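Local structure of cryptic loci regulator 2 (Schizosaccharomyces pombe 972h-, 5IKJ) at residues G245-I250 / L325-I330; D282-P287 / E497-K502; W334-I339 / S415-N420; Y380-G385 / D423-Q428. The protein promotes heterochromatic transcriptional silencing by acting upstream of histone deacetylases and is required for nucleosome positioning and for silencing by the SHREC repressor complex. One frame throughout, in Å; residues are numbered along the deposited sequence.

Contact 1 of 4, residues G245-I250 / L325-I330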
loop_
_atom_site.group_PDB
_atom_site.type_symbol
_atom_site.label_atom_id
_atom_site.label_comp_id
_atom_site.label_asym_id
_atom_site.label_seq_id
_atom_site.Cartn_x
_atom_site.Cartn_y
_atom_site.Cartn_z
ATOM N N GLY A 245 2.650 11.213 6.952
ATOM C CA GLY A 245 2.155 12.486 6.478
ATOM C C GLY A 245 1.105 13.133 7.351
ATOM O O GLY A 245 0.686 14.260 7.053
ATOM N N GLU A 246 0.663 12.470 8.417
ATOM C CA GLU A 246 -0.361 13.037 9.280
ATOM C C GLU A 246 0.230 14.090 10.207
ATOM O O GLU A 246 1.396 14.016 10.608
ATOM C CB GLU A 246 -1.034 11.950 10.116
ATOM C CG GLU A 246 -1.830 10.939 9.314
ATOM C CD GLU A 246 -2.757 10.112 10.184
ATOM O OE1 GLU A 246 -3.956 10.015 9.850
ATOM O OE2 GLU A 246 -2.288 9.566 11.205
ATOM N N VAL A 247 -0.594 15.076 10.547
ATOM C CA VAL A 247 -0.250 16.105 11.520
ATOM C C VAL A 247 -0.804 15.678 12.871
ATOM O O VAL A 247 -2.003 15.398 12.997
ATOM C CB VAL A 247 -0.806 17.474 11.092
ATOM C CG1 VAL A 247 -0.660 18.499 12.209
ATOM C CG2 VAL A 247 -0.096 17.957 9.832
ATOM N N VAL A 248 0.063 15.624 13.881
ATOM C CA VAL A 248 -0.269 15.059 15.178
ATOM C C VAL A 248 0.218 16.004 16.272
ATOM O O VAL A 248 0.865 17.017 16.007
ATOM C CB VAL A 248 0.335 13.652 15.369
ATOM C CG1 VAL A 248 -0.055 12.738 14.211
ATOM C CG2 VAL A 248 1.856 13.725 15.501
ATOM N N TRP A 249 -0.109 15.654 17.514
ATOM C CA TRP A 249 0.433 16.316 18.693
ATOM C C TRP A 249 1.482 15.413 19.326
ATOM O O TRP A 249 1.224 14.228 19.564
ATOM C CB TRP A 249 -0.659 16.626 19.717
ATOM C CG TRP A 249 -1.538 17.783 19.361
ATOM C CD1 TRP A 249 -2.866 17.739 19.055
ATOM C CD2 TRP A 249 -1.154 19.163 19.283
ATOM N NE1 TRP A 249 -3.334 19.003 18.790
ATOM C CE2 TRP A 249 -2.302 19.895 18.922
ATOM C CE3 TRP A 249 0.048 19.849 19.482
ATOM C CZ2 TRP A 249 -2.285 21.278 18.755
ATOM C CZ3 TRP A 249 0.064 21.223 19.314
ATOM C CH2 TRP A 249 -1.095 21.922 18.955
ATOM N N ILE A 250 2.656 15.973 19.592
ATOM C CA ILE A 250 3.723 15.271 20.295
ATOM C C ILE A 250 3.741 15.738 21.742
ATOM O O ILE A 250 3.556 16.927 22.028
ATOM C CB ILE A 250 5.086 15.508 19.614
ATOM C CG1 ILE A 250 5.162 14.762 18.280
ATOM C CG2 ILE A 250 6.232 15.101 20.527
ATOM C CD1 ILE A 250 4.908 13.273 18.382
ATOM N N LEU A 325 1.080 28.151 13.184
ATOM C CA LEU A 325 0.365 28.487 11.960
ATOM C C LEU A 325 0.750 27.600 10.784
ATOM O O LEU A 325 0.017 27.568 9.790
ATOM C CB LEU A 325 0.605 29.956 11.607
ATOM C CG LEU A 325 0.168 30.964 12.675
ATOM C CD1 LEU A 325 0.509 32.377 12.235
ATOM C CD2 LEU A 325 -1.319 30.842 12.985
ATOM N N VAL A 326 1.874 26.888 10.864
ATOM C CA VAL A 326 2.184 25.900 9.837
ATOM C C VAL A 326 1.253 24.702 9.968
ATOM O O VAL A 326 0.728 24.193 8.971
ATOM C CB VAL A 326 3.662 25.476 9.920
ATOM C CG1 VAL A 326 4.004 24.510 8.791
ATOM C CG2 VAL A 326 4.575 26.694 9.872
ATOM N N ALA A 327 1.028 24.239 11.199
ATOM C CA ALA A 327 0.113 23.125 11.418
ATOM C C ALA A 327 -1.324 23.525 11.110
ATOM O O ALA A 327 -2.106 22.713 10.602
ATOM C CB ALA A 327 0.236 22.623 12.856
ATOM N N HIS A 328 -1.692 24.773 11.413
ATOM C CA HIS A 328 -3.030 25.251 11.081
ATOM C C HIS A 328 -3.244 25.278 9.573
ATOM O O HIS A 328 -4.329 24.943 9.084
ATOM C CB HIS A 328 -3.250 26.643 11.675
ATOM C CG HIS A 328 -4.546 27.276 11.272
ATOM N ND1 HIS A 328 -5.742 26.985 11.892
ATOM C CD2 HIS A 328 -4.833 28.186 10.312
ATOM C CE1 HIS A 328 -6.709 27.690 11.333
ATOM N NE2 HIS A 328 -6.185 28.426 10.371
ATOM N N SER A 329 -2.216 25.671 8.817
ATOM C CA SER A 329 -2.356 25.782 7.369
ATOM C C SER A 329 -2.482 24.411 6.715
ATOM O O SER A 329 -3.271 24.233 5.781
ATOM C CB SER A 329 -1.165 26.544 6.790
ATOM O OG SER A 329 -1.347 26.808 5.411
ATOM N N ILE A 330 -1.715 23.430 7.194
ATOM C CA ILE A 330 -1.745 22.100 6.595
ATOM C C ILE A 330 -3.075 21.415 6.886
ATOM O O ILE A 330 -3.641 20.737 6.022
ATOM C CB ILE A 330 -0.558 21.262 7.100
ATOM C CG1 ILE A 330 0.766 21.939 6.737
ATOM C CG2 ILE A 330 -0.604 19.857 6.508
ATOM C CD1 ILE A 330 1.967 21.364 7.459
#
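The side chain of Val247 overlaps Ala327 and Ile330 of helix 325-330, packing a strand of an antiparallel sheet against a short helix. The sheet has five strands in the order 300-304, 288-294, 255-266, 247-252, 309-311. This arrangement, a four-strand meander with the fifth strand returning beside the first, is consistent with a small SH3-like barrel. The two methyl groups of Val247 divide the work. CG2 meets CG2 of Ile330 at 3.9 Å, whereas CG1 lies a looser 4.3 Å from CB of Ala327. The division follows from the torsion: with chi1 at 170°, CG1 is anti to the backbone N and CG2 is anti to the carbonyl carbon, so the branches diverge toward different helix residues. Ala327 and Ile330 are three residues apart and present their side chains on the same helical face, both directed at the strand. Val247 and Ala327 are the nearest residues across the contact, their CA atoms 7.0 Å apart. All three touching residues are buried, and the contact is purely apolar. Trp312 touches both Val247 and Ala327 and also stacks on Trp249, while Arg518 of helix 518-522 reaches both Val247 and Ile330. The helix itself is secured by successive i to i-4 bonds, Ser329 N to Leu325 O at 3.1 Å and Ile330 N to Val326 O, also at 3.1 Å. At its last residue, the carbonyl O of Ile330 is hydrogen-bonded to the OG1 hydroxyl of Thr333.

Contact 2 of 4, residues D282-P287 / E497-K502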
loop_
_atom_site.group_PDB
_atom_site.type_symbol
_atom_site.label_atom_id
_atom_site.label_comp_id
_atom_site.label_asym_id
_atom_site.label_seq_id
_atom_site.Cartn_x
_atom_site.Cartn_y
_atom_site.Cartn_z
ATOM N N ASP A 282 0.428 -6.643 21.911
ATOM C CA ASP A 282 1.265 -5.462 22.098
ATOM C C ASP A 282 1.710 -4.886 20.760
ATOM O O ASP A 282 1.768 -3.662 20.595
ATOM C CB ASP A 282 2.478 -5.808 22.963
ATOM C CG ASP A 282 2.135 -5.893 24.437
ATOM O OD1 ASP A 282 1.086 -6.483 24.772
ATOM O OD2 ASP A 282 2.910 -5.362 25.261
ATOM N N THR A 283 2.029 -5.751 19.794
ATOM C CA THR A 283 2.406 -5.268 18.469
ATOM C C THR A 283 1.240 -4.555 17.796
ATOM O O THR A 283 1.435 -3.556 17.094
ATOM C CB THR A 283 2.893 -6.429 17.602
ATOM O OG1 THR A 283 1.918 -7.480 17.608
ATOM C CG2 THR A 283 4.224 -6.963 18.114
ATOM N N PHE A 284 0.019 -5.051 18.000
ATOM C CA PHE A 284 -1.147 -4.427 17.388
ATOM C C PHE A 284 -1.389 -3.028 17.944
ATOM O O PHE A 284 -1.922 -2.165 17.236
ATOM C CB PHE A 284 -2.379 -5.308 17.599
ATOM C CG PHE A 284 -3.552 -4.932 16.737
ATOM C CD1 PHE A 284 -3.662 -5.419 15.447
ATOM C CD2 PHE A 284 -4.545 -4.099 17.221
ATOM C CE1 PHE A 284 -4.738 -5.078 14.652
ATOM C CE2 PHE A 284 -5.626 -3.754 16.430
ATOM C CZ PHE A 284 -5.723 -4.244 15.144
ATOM N N VAL A 285 -1.001 -2.784 19.193
ATOM C CA VAL A 285 -1.195 -1.477 19.816
ATOM C C VAL A 285 -0.029 -0.540 19.524
ATOM O O VAL A 285 -0.233 0.643 19.243
ATOM C CB VAL A 285 -1.407 -1.657 21.334
ATOM C CG1 VAL A 285 -1.417 -0.311 22.051
ATOM C CG2 VAL A 285 -2.707 -2.405 21.601
ATOM N N GLU A 286 1.201 -1.046 19.592
ATOM C CA GLU A 286 2.411 -0.244 19.399
ATOM C C GLU A 286 3.314 -0.938 18.385
ATOM O O GLU A 286 4.392 -1.436 18.728
ATOM C CB GLU A 286 3.141 -0.034 20.726
ATOM C CG GLU A 286 2.599 1.106 21.572
ATOM C CD GLU A 286 3.226 2.443 21.223
ATOM O OE1 GLU A 286 3.834 2.555 20.137
ATOM O OE2 GLU A 286 3.116 3.385 22.038
ATOM N N PRO A 287 2.901 -0.984 17.114
ATOM C CA PRO A 287 3.733 -1.650 16.101
ATOM C C PRO A 287 4.908 -0.823 15.613
ATOM O O PRO A 287 5.856 -1.400 15.064
ATOM C CB PRO A 287 2.747 -1.905 14.953
ATOM C CG PRO A 287 1.745 -0.810 15.082
ATOM C CD PRO A 287 1.624 -0.506 16.554
ATOM N N GLU A 497 -9.344 3.080 17.158
ATOM C CA GLU A 497 -9.644 1.970 18.044
ATOM C C GLU A 497 -9.981 2.516 19.433
ATOM O O GLU A 497 -9.492 3.580 19.824
ATOM C CB GLU A 497 -8.461 1.000 18.110
ATOM C CG GLU A 497 -8.192 0.238 16.809
ATOM C CD GLU A 497 -7.586 1.111 15.726
ATOM O OE1 GLU A 497 -7.211 2.265 16.027
ATOM O OE2 GLU A 497 -7.486 0.647 14.572
ATOM N N PRO A 498 -10.827 1.816 20.195
ATOM C CA PRO A 498 -11.348 2.417 21.435
ATOM C C PRO A 498 -10.273 2.749 22.455
ATOM O O PRO A 498 -10.462 3.674 23.256
ATOM C CB PRO A 498 -12.325 1.353 21.957
ATOM C CG PRO A 498 -11.871 0.074 21.343
ATOM C CD PRO A 498 -11.287 0.429 20.010
ATOM N N TRP A 499 -9.150 2.031 22.454
ATOM C CA TRP A 499 -8.050 2.340 23.361
ATOM C C TRP A 499 -7.141 3.440 22.831
ATOM O O TRP A 499 -6.283 3.926 23.576
ATOM C CB TRP A 499 -7.211 1.087 23.621
ATOM C CG TRP A 499 -6.540 0.553 22.385
ATOM C CD1 TRP A 499 -5.402 1.030 21.796
ATOM C CD2 TRP A 499 -6.966 -0.558 21.588
ATOM N NE1 TRP A 499 -5.096 0.286 20.683
ATOM C CE2 TRP A 499 -6.041 -0.696 20.533
ATOM C CE3 TRP A 499 -8.039 -1.451 21.664
ATOM C CZ2 TRP A 499 -6.156 -1.690 19.564
ATOM C CZ3 TRP A 499 -8.152 -2.437 20.701
ATOM C CH2 TRP A 499 -7.217 -2.548 19.664
ATOM N N PHE A 500 -7.316 3.844 21.572
ATOM C CA PHE A 500 -6.340 4.705 20.915
ATOM C C PHE A 500 -6.273 6.089 21.547
ATOM O O PHE A 500 -5.210 6.720 21.533
ATOM C CB PHE A 500 -6.678 4.819 19.428
ATOM C CG PHE A 500 -5.570 5.392 18.593
ATOM C CD1 PHE A 500 -4.537 4.587 18.143
ATOM C CD2 PHE A 500 -5.567 6.731 18.246
ATOM C CE1 PHE A 500 -3.518 5.110 17.371
ATOM C CE2 PHE A 500 -4.552 7.259 17.473
ATOM C CZ PHE A 500 -3.528 6.447 17.033
ATOM N N VAL A 501 -7.379 6.583 22.102
ATOM C CA VAL A 501 -7.452 7.958 22.588
ATOM C C VAL A 501 -8.246 7.975 23.886
ATOM O O VAL A 501 -9.467 7.775 23.872
ATOM C CB VAL A 501 -8.093 8.907 21.566
ATOM C CG1 VAL A 501 -7.844 10.353 21.969
ATOM C CG2 VAL A 501 -7.569 8.636 20.167
ATOM N N LYS A 502 -7.564 8.217 25.001
ATOM C CA LYS A 502 -8.241 8.611 26.228
ATOM C C LYS A 502 -8.842 9.998 26.022
ATOM O O LYS A 502 -8.130 10.938 25.654
ATOM C CB LYS A 502 -7.261 8.608 27.401
ATOM C CG LYS A 502 -6.088 9.560 27.217
ATOM C CD LYS A 502 -5.109 9.510 28.374
ATOM C CE LYS A 502 -3.997 10.520 28.162
ATOM N NZ LYS A 502 -3.025 10.550 29.286
#
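Trp499, carried on a type I beta turn from Glu497 to Phe500, packs its indole against Phe284 and Val285 at the end of helix 278-285. The aromatic pair meets rim to rim: Phe284 CD2 lies 3.7 Å from Trp499 CZ2, and each of these atoms sits near the plane of the other ring. The neighbouring edge atoms join in, with Phe284 CE2 3.8 Å from Trp499 CH2. The two side chains run at about a right angle, but as neither ring presents its face, the pair is not a stack. Val285 supplies the aliphatic part. Its CG2 approaches Trp499 NE1 at 3.7 Å from above the indole plane, offset toward the rim, and its CG1 stands slightly farther off. On the other side of the indole, CB of Glu497 lies over the centre, 3.7 Å above the plane, so the ring is held between the helix and its own turn. Torsions explain the reach. Trp499 CG is placed between its backbone N and carbonyl carbon (chi1 63°), which folds the indole back over Glu497, while Phe284 CG is anti to its backbone N (chi1 -166°), turning the CD2-CE2 side of the ring toward the indole. In the next shell, Met465 and Leu469 of helix 461-469 pack on Phe284, and the carboxylate of Glu497 forms a salt bridge through OE2 to Arg462 NE of that helix. The turn supporting the indole is closed by the backbone bond from Phe500 N to Glu497 O, 2.8 Å long.

Contact 3 of 4, residues W334-I339 / S415-N420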
loop_
_atom_site.group_PDB
_atom_site.type_symbol
_atom_site.label_atom_id
_atom_site.label_comp_id
_atom_site.label_asym_id
_atom_site.label_seq_id
_atom_site.Cartn_x
_atom_site.Cartn_y
_atom_site.Cartn_z
ATOM N N TRP A 334 -6.604 19.288 1.728
ATOM C CA TRP A 334 -6.896 17.894 1.423
ATOM C C TRP A 334 -6.401 17.607 0.015
ATOM O O TRP A 334 -6.367 18.499 -0.836
ATOM C CB TRP A 334 -8.392 17.578 1.544
ATOM C CG TRP A 334 -9.269 18.359 0.607
ATOM C CD1 TRP A 334 -9.823 19.586 0.833
ATOM C CD2 TRP A 334 -9.701 17.959 -0.700
ATOM N NE1 TRP A 334 -10.570 19.976 -0.252
ATOM C CE2 TRP A 334 -10.512 18.996 -1.207
ATOM C CE3 TRP A 334 -9.481 16.828 -1.491
ATOM C CZ2 TRP A 334 -11.102 18.933 -2.468
ATOM C CZ3 TRP A 334 -10.067 16.769 -2.744
ATOM C CH2 TRP A 334 -10.868 17.815 -3.219
ATOM N N ASN A 335 -6.009 16.356 -0.223
ATOM C CA ASN A 335 -5.521 15.965 -1.540
ATOM C C ASN A 335 -5.760 14.481 -1.767
ATOM O O ASN A 335 -5.430 13.657 -0.909
ATOM C CB ASN A 335 -4.030 16.296 -1.695
ATOM C CG ASN A 335 -3.167 15.636 -0.637
ATOM O OD1 ASN A 335 -3.239 15.983 0.542
ATOM N ND2 ASN A 335 -2.325 14.698 -1.057
ATOM N N LEU A 336 -6.338 14.152 -2.921
ATOM C CA LEU A 336 -6.458 12.767 -3.343
ATOM C C LEU A 336 -5.100 12.238 -3.791
ATOM O O LEU A 336 -4.226 12.995 -4.220
ATOM C CB LEU A 336 -7.462 12.641 -4.491
ATOM C CG LEU A 336 -8.952 12.811 -4.189
ATOM C CD1 LEU A 336 -9.682 13.251 -5.447
ATOM C CD2 LEU A 336 -9.545 11.515 -3.661
ATOM N N PHE A 337 -4.929 10.922 -3.693
ATOM C CA PHE A 337 -3.712 10.282 -4.168
ATOM C C PHE A 337 -4.002 8.824 -4.496
ATOM O O PHE A 337 -4.963 8.233 -3.999
ATOM C CB PHE A 337 -2.580 10.374 -3.133
ATOM C CG PHE A 337 -2.935 9.804 -1.789
ATOM C CD1 PHE A 337 -2.807 8.448 -1.541
ATOM C CD2 PHE A 337 -3.384 10.627 -0.773
ATOM C CE1 PHE A 337 -3.132 7.922 -0.306
ATOM C CE2 PHE A 337 -3.708 10.108 0.466
ATOM C CZ PHE A 337 -3.582 8.753 0.700
ATOM N N GLY A 338 -3.155 8.255 -5.348
ATOM C CA GLY A 338 -3.220 6.840 -5.652
ATOM C C GLY A 338 -4.346 6.458 -6.589
ATOM O O GLY A 338 -5.164 5.591 -6.264
ATOM N N ILE A 339 -4.396 7.089 -7.762
ATOM C CA ILE A 339 -5.410 6.742 -8.747
ATOM C C ILE A 339 -5.157 5.330 -9.254
ATOM O O ILE A 339 -4.005 4.903 -9.413
ATOM C CB ILE A 339 -5.411 7.762 -9.899
ATOM C CG1 ILE A 339 -6.658 7.585 -10.767
ATOM C CG2 ILE A 339 -4.150 7.626 -10.741
ATOM C CD1 ILE A 339 -6.909 8.740 -11.718
ATOM N N SER A 415 -15.388 1.125 1.197
ATOM C CA SER A 415 -15.175 0.192 0.100
ATOM C C SER A 415 -14.506 0.830 -1.104
ATOM O O SER A 415 -13.739 0.159 -1.802
ATOM C CB SER A 415 -16.513 -0.410 -0.348
ATOM O OG SER A 415 -17.056 -1.255 0.649
ATOM N N ASP A 416 -14.775 2.107 -1.359
ATOM C CA ASP A 416 -14.357 2.742 -2.599
ATOM C C ASP A 416 -14.327 4.248 -2.387
ATOM O O ASP A 416 -15.187 4.799 -1.696
ATOM C CB ASP A 416 -15.313 2.379 -3.744
ATOM C CG ASP A 416 -14.656 2.469 -5.106
ATOM O OD1 ASP A 416 -13.678 3.230 -5.253
ATOM O OD2 ASP A 416 -15.121 1.774 -6.036
ATOM N N ILE A 417 -13.329 4.899 -2.979
ATOM C CA ILE A 417 -13.206 6.352 -2.970
ATOM C C ILE A 417 -13.015 6.790 -4.413
ATOM O O ILE A 417 -12.077 6.339 -5.081
ATOM C CB ILE A 417 -12.036 6.831 -2.093
ATOM C CG1 ILE A 417 -12.303 6.486 -0.625
ATOM C CG2 ILE A 417 -11.814 8.336 -2.259
ATOM C CD1 ILE A 417 -11.120 6.725 0.292
ATOM N N TYR A 418 -13.899 7.660 -4.896
ATOM C CA TYR A 418 -13.887 8.021 -6.304
ATOM C C TYR A 418 -14.481 9.405 -6.494
ATOM O O TYR A 418 -15.229 9.910 -5.651
ATOM C CB TYR A 418 -14.660 6.999 -7.147
ATOM C CG TYR A 418 -16.126 6.879 -6.786
ATOM C CD1 TYR A 418 -16.548 6.001 -5.797
ATOM C CD2 TYR A 418 -17.090 7.637 -7.439
ATOM C CE1 TYR A 418 -17.886 5.885 -5.466
ATOM C CE2 TYR A 418 -18.430 7.527 -7.114
ATOM C CZ TYR A 418 -18.821 6.649 -6.128
ATOM O OH TYR A 418 -20.151 6.537 -5.799
ATOM N N VAL A 419 -14.133 10.010 -7.624
ATOM C CA VAL A 419 -14.710 11.271 -8.068
ATOM C C VAL A 419 -15.781 10.945 -9.099
ATOM O O VAL A 419 -15.475 10.411 -10.172
ATOM C CB VAL A 419 -13.636 12.198 -8.658
ATOM C CG1 VAL A 419 -14.250 13.510 -9.115
ATOM C CG2 VAL A 419 -12.534 12.448 -7.636
ATOM N N ASN A 420 -17.032 11.257 -8.781
ATOM C CA ASN A 420 -18.132 10.945 -9.681
ATOM C C ASN A 420 -18.075 11.893 -10.879
ATOM O O ASN A 420 -17.137 12.677 -11.047
ATOM C CB ASN A 420 -19.466 11.011 -8.940
ATOM C CG ASN A 420 -19.821 12.414 -8.477
ATOM O OD1 ASN A 420 -19.219 13.399 -8.904
ATOM N ND2 ASN A 420 -20.811 12.510 -7.600
#
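Leu336 of strand 333-340 extends its two methyl groups to two residues of strand 411-419. The tighter half is CD1 against CG2 of Val419 at 3.7 Å; the looser is CD2 against CG2 of Ile417 at 4.1 Å. Val419 and Ile417, two positions apart, both direct their side chains toward Leu336, whereas Tyr418 between them points away. Leu336 keeps CG anti to the carbonyl carbon (chi1 -72°), and the fork at CG then spans both partners. Burial does not follow closeness: Ile417, in the looser pair, is buried and also touches Phe427, while Leu336 and Val419 are both partly exposed. The more exposed side is thus probably at Val419. Strands 333-340 and 411-419 are not paired with each other, so the contact spans, through side chains, two strands that share 377-384 as a neighbour. A second protein chain places an apolar side chain on Trp334 and its backbone on Phe337, and takes backbone hydrogen bonds with Ser415. Because the atoms in touch are all methyl carbons, cohesion here rests on dispersion and the exclusion of water; the contact itself adds no directional bond, and the strands are placed by their pairing with 377-384.

Contact 4 of 4, residues Y380-G385 / D423-Q428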
loop_
_atom_site.group_PDB
_atom_site.type_symbol
_atom_site.label_atom_id
_atom_site.label_comp_id
_atom_site.label_asym_id
_atom_site.label_seq_id
_atom_site.Cartn_x
_atom_site.Cartn_y
_atom_site.Cartn_z
ATOM N N TYR A 380 -6.849 5.461 -4.115
ATOM C CA TYR A 380 -6.498 4.668 -2.940
ATOM C C TYR A 380 -6.874 5.382 -1.649
ATOM O O TYR A 380 -7.315 4.743 -0.684
ATOM C CB TYR A 380 -5.001 4.373 -2.944
ATOM C CG TYR A 380 -4.631 2.970 -3.335
ATOM C CD1 TYR A 380 -4.503 2.606 -4.666
ATOM C CD2 TYR A 380 -4.385 2.011 -2.368
ATOM C CE1 TYR A 380 -4.148 1.320 -5.021
ATOM C CE2 TYR A 380 -4.035 0.730 -2.710
ATOM C CZ TYR A 380 -3.918 0.384 -4.035
ATOM O OH TYR A 380 -3.562 -0.905 -4.358
ATOM N N GLY A 381 -6.692 6.696 -1.599
ATOM C CA GLY A 381 -6.861 7.394 -0.340
ATOM C C GLY A 381 -6.914 8.892 -0.534
ATOM O O GLY A 381 -6.864 9.406 -1.653
ATOM N N ILE A 382 -7.007 9.590 0.597
ATOM C CA ILE A 382 -7.178 11.037 0.610
ATOM C C ILE A 382 -6.712 11.569 1.957
ATOM O O ILE A 382 -7.051 11.012 3.007
ATOM C CB ILE A 382 -8.646 11.415 0.342
ATOM C CG1 ILE A 382 -8.796 12.929 0.173
ATOM C CG2 ILE A 382 -9.543 10.916 1.471
ATOM C CD1 ILE A 382 -10.148 13.346 -0.377
ATOM N N PHE A 383 -5.921 12.637 1.940
ATOM C CA PHE A 383 -5.617 13.371 3.161
ATOM C C PHE A 383 -6.789 14.288 3.479
ATOM O O PHE A 383 -7.173 15.119 2.648
ATOM C CB PHE A 383 -4.339 14.193 3.004
ATOM C CG PHE A 383 -3.078 13.417 3.239
ATOM C CD1 PHE A 383 -2.612 13.201 4.525
ATOM C CD2 PHE A 383 -2.344 12.924 2.175
ATOM C CE1 PHE A 383 -1.445 12.491 4.748
ATOM C CE2 PHE A 383 -1.174 12.215 2.390
ATOM C CZ PHE A 383 -0.725 11.999 3.679
ATOM N N ARG A 384 -7.362 14.139 4.667
ATOM C CA ARG A 384 -8.393 15.050 5.154
ATOM C C ARG A 384 -7.771 15.854 6.287
ATOM O O ARG A 384 -7.712 15.391 7.430
ATOM C CB ARG A 384 -9.639 14.305 5.623
ATOM C CG ARG A 384 -10.749 15.250 6.056
ATOM C CD ARG A 384 -11.883 14.554 6.774
ATOM N NE ARG A 384 -12.928 15.511 7.125
ATOM C CZ ARG A 384 -12.853 16.365 8.142
ATOM N NH1 ARG A 384 -11.781 16.389 8.923
ATOM N NH2 ARG A 384 -13.854 17.203 8.377
ATOM N N GLY A 385 -7.313 17.062 5.968
ATOM C CA GLY A 385 -6.662 17.898 6.954
ATOM C C GLY A 385 -5.486 17.205 7.611
ATOM O O GLY A 385 -4.466 16.947 6.963
ATOM N N ASP A 423 -17.776 15.632 -10.471
ATOM C CA ASP A 423 -16.498 16.043 -9.896
ATOM C C ASP A 423 -16.496 16.022 -8.372
ATOM O O ASP A 423 -15.644 16.661 -7.748
ATOM C CB ASP A 423 -16.084 17.436 -10.390
ATOM C CG ASP A 423 -15.835 17.476 -11.882
ATOM O OD1 ASP A 423 -15.506 16.418 -12.458
ATOM O OD2 ASP A 423 -15.960 18.567 -12.479
ATOM N N ILE A 424 -17.418 15.289 -7.753
ATOM C CA ILE A 424 -17.546 15.248 -6.300
ATOM C C ILE A 424 -16.843 14.003 -5.781
ATOM O O ILE A 424 -17.017 12.906 -6.327
ATOM C CB ILE A 424 -19.026 15.272 -5.874
ATOM C CG1 ILE A 424 -19.664 16.600 -6.298
ATOM C CG2 ILE A 424 -19.161 15.062 -4.365
ATOM C CD1 ILE A 424 -21.151 16.704 -6.019
ATOM N N VAL A 425 -16.039 14.173 -4.732
ATOM C CA VAL A 425 -15.385 13.045 -4.078
ATOM C C VAL A 425 -16.426 12.290 -3.260
ATOM O O VAL A 425 -17.086 12.866 -2.387
ATOM C CB VAL A 425 -14.224 13.523 -3.196
ATOM C CG1 VAL A 425 -13.562 12.351 -2.477
ATOM C CG2 VAL A 425 -13.197 14.284 -4.028
ATOM N N CYS A 426 -16.576 10.996 -3.537
ATOM C CA CYS A 426 -17.568 10.163 -2.872
ATOM C C CYS A 426 -16.891 9.037 -2.104
ATOM O O CYS A 426 -15.939 8.420 -2.593
ATOM C CB CYS A 426 -18.556 9.563 -3.878
ATOM S SG CYS A 426 -19.398 10.769 -4.908
ATOM N N PHE A 427 -17.394 8.779 -0.899
ATOM C CA PHE A 427 -17.010 7.621 -0.103
ATOM C C PHE A 427 -18.135 6.596 -0.149
ATOM O O PHE A 427 -19.282 6.917 0.179
ATOM C CB PHE A 427 -16.736 8.018 1.349
ATOM C CG PHE A 427 -15.369 8.594 1.583
ATOM C CD1 PHE A 427 -14.915 9.674 0.845
ATOM C CD2 PHE A 427 -14.549 8.069 2.567
ATOM C CE1 PHE A 427 -13.659 10.207 1.075
ATOM C CE2 PHE A 427 -13.295 8.596 2.801
ATOM C CZ PHE A 427 -12.849 9.666 2.055
ATOM N N GLN A 428 -17.809 5.371 -0.549
ATOM C CA GLN A 428 -18.763 4.270 -0.565
ATOM C C GLN A 428 -18.310 3.210 0.426
ATOM O O GLN A 428 -17.140 2.809 0.418
ATOM C CB GLN A 428 -18.896 3.662 -1.966
ATOM C CG GLN A 428 -19.914 2.528 -2.050
ATOM C CD GLN A 428 -19.791 1.722 -3.326
ATOM O OE1 GLN A 428 -19.900 2.261 -4.427
ATOM N NE2 GLN A 428 -19.559 0.422 -3.182
#
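Inside a curled sheet, in a region assigned to the SH3 clan and so probably SH3-like, Ile382 of strand 377-384 meets Val425 and Phe427 of strand 425-436. The two strands are not partners; strand 411-419 pairs with both, and the wide separation of 9.7 Å between the CA atoms of Ile382 and Val425 shows that side chains alone span the gap. Ile382 uses both of its branches. The long branch, with CG1 anti to the backbone N (chi1 -173°) and an extended chi2 of 168°, reaches Val425 tip to tip, CD1 lying 4.1 Å from CG1 of Val425. The short branch, CG2, consequently falls between the backbone N and carbonyl carbon and touches CZ of Phe427 at 3.6 Å. That methyl lies near the plane of the phenyl ring, at its edge, with CE1 of Phe427 a little farther away at 4.2 Å; this is not a CH-pi approach over the ring face. All three residues are buried. Trp334 and Leu336 of strand 333-340 and Phe488 also pack on Ile382, while Val425 forms backbone hydrogen bonds to a second protein chain. Partway along strand 377-384, where the chain turns a corner, Tyr380 and Gly381 both face Phe337 in a classic beta bulge. A strand bent at a bulge, with apolar side chains meeting across non-neighbouring strands, is consistent with the SH3-like fold suggested for this region.

Overall arrangement
Contact 1 and contact 2 cross along the chain, with centres 21 Å apart and nearest atoms about 7 Å apart. Contacts 3 and 4 also cross, but their centres lie only 4 Å apart: their segments belong to the same mixed sheet, where strand 377-384 lies between 333-340 and 411-419, and strand 425-436 follows next. Contacts 3 and 4 fall within the long span separating residues 282-287 from 497-502, so contact 2 joins chain before most of this sheet to chain just after strand 491-494; strand 513-514 still follows. Helix 325-330 of contact 1 leads into strand 333-340 of contact 3, and Gly245 touches Phe383 of contact 4. The five-stranded and curled sheets are thus joined, the latter also facing a second protein chain.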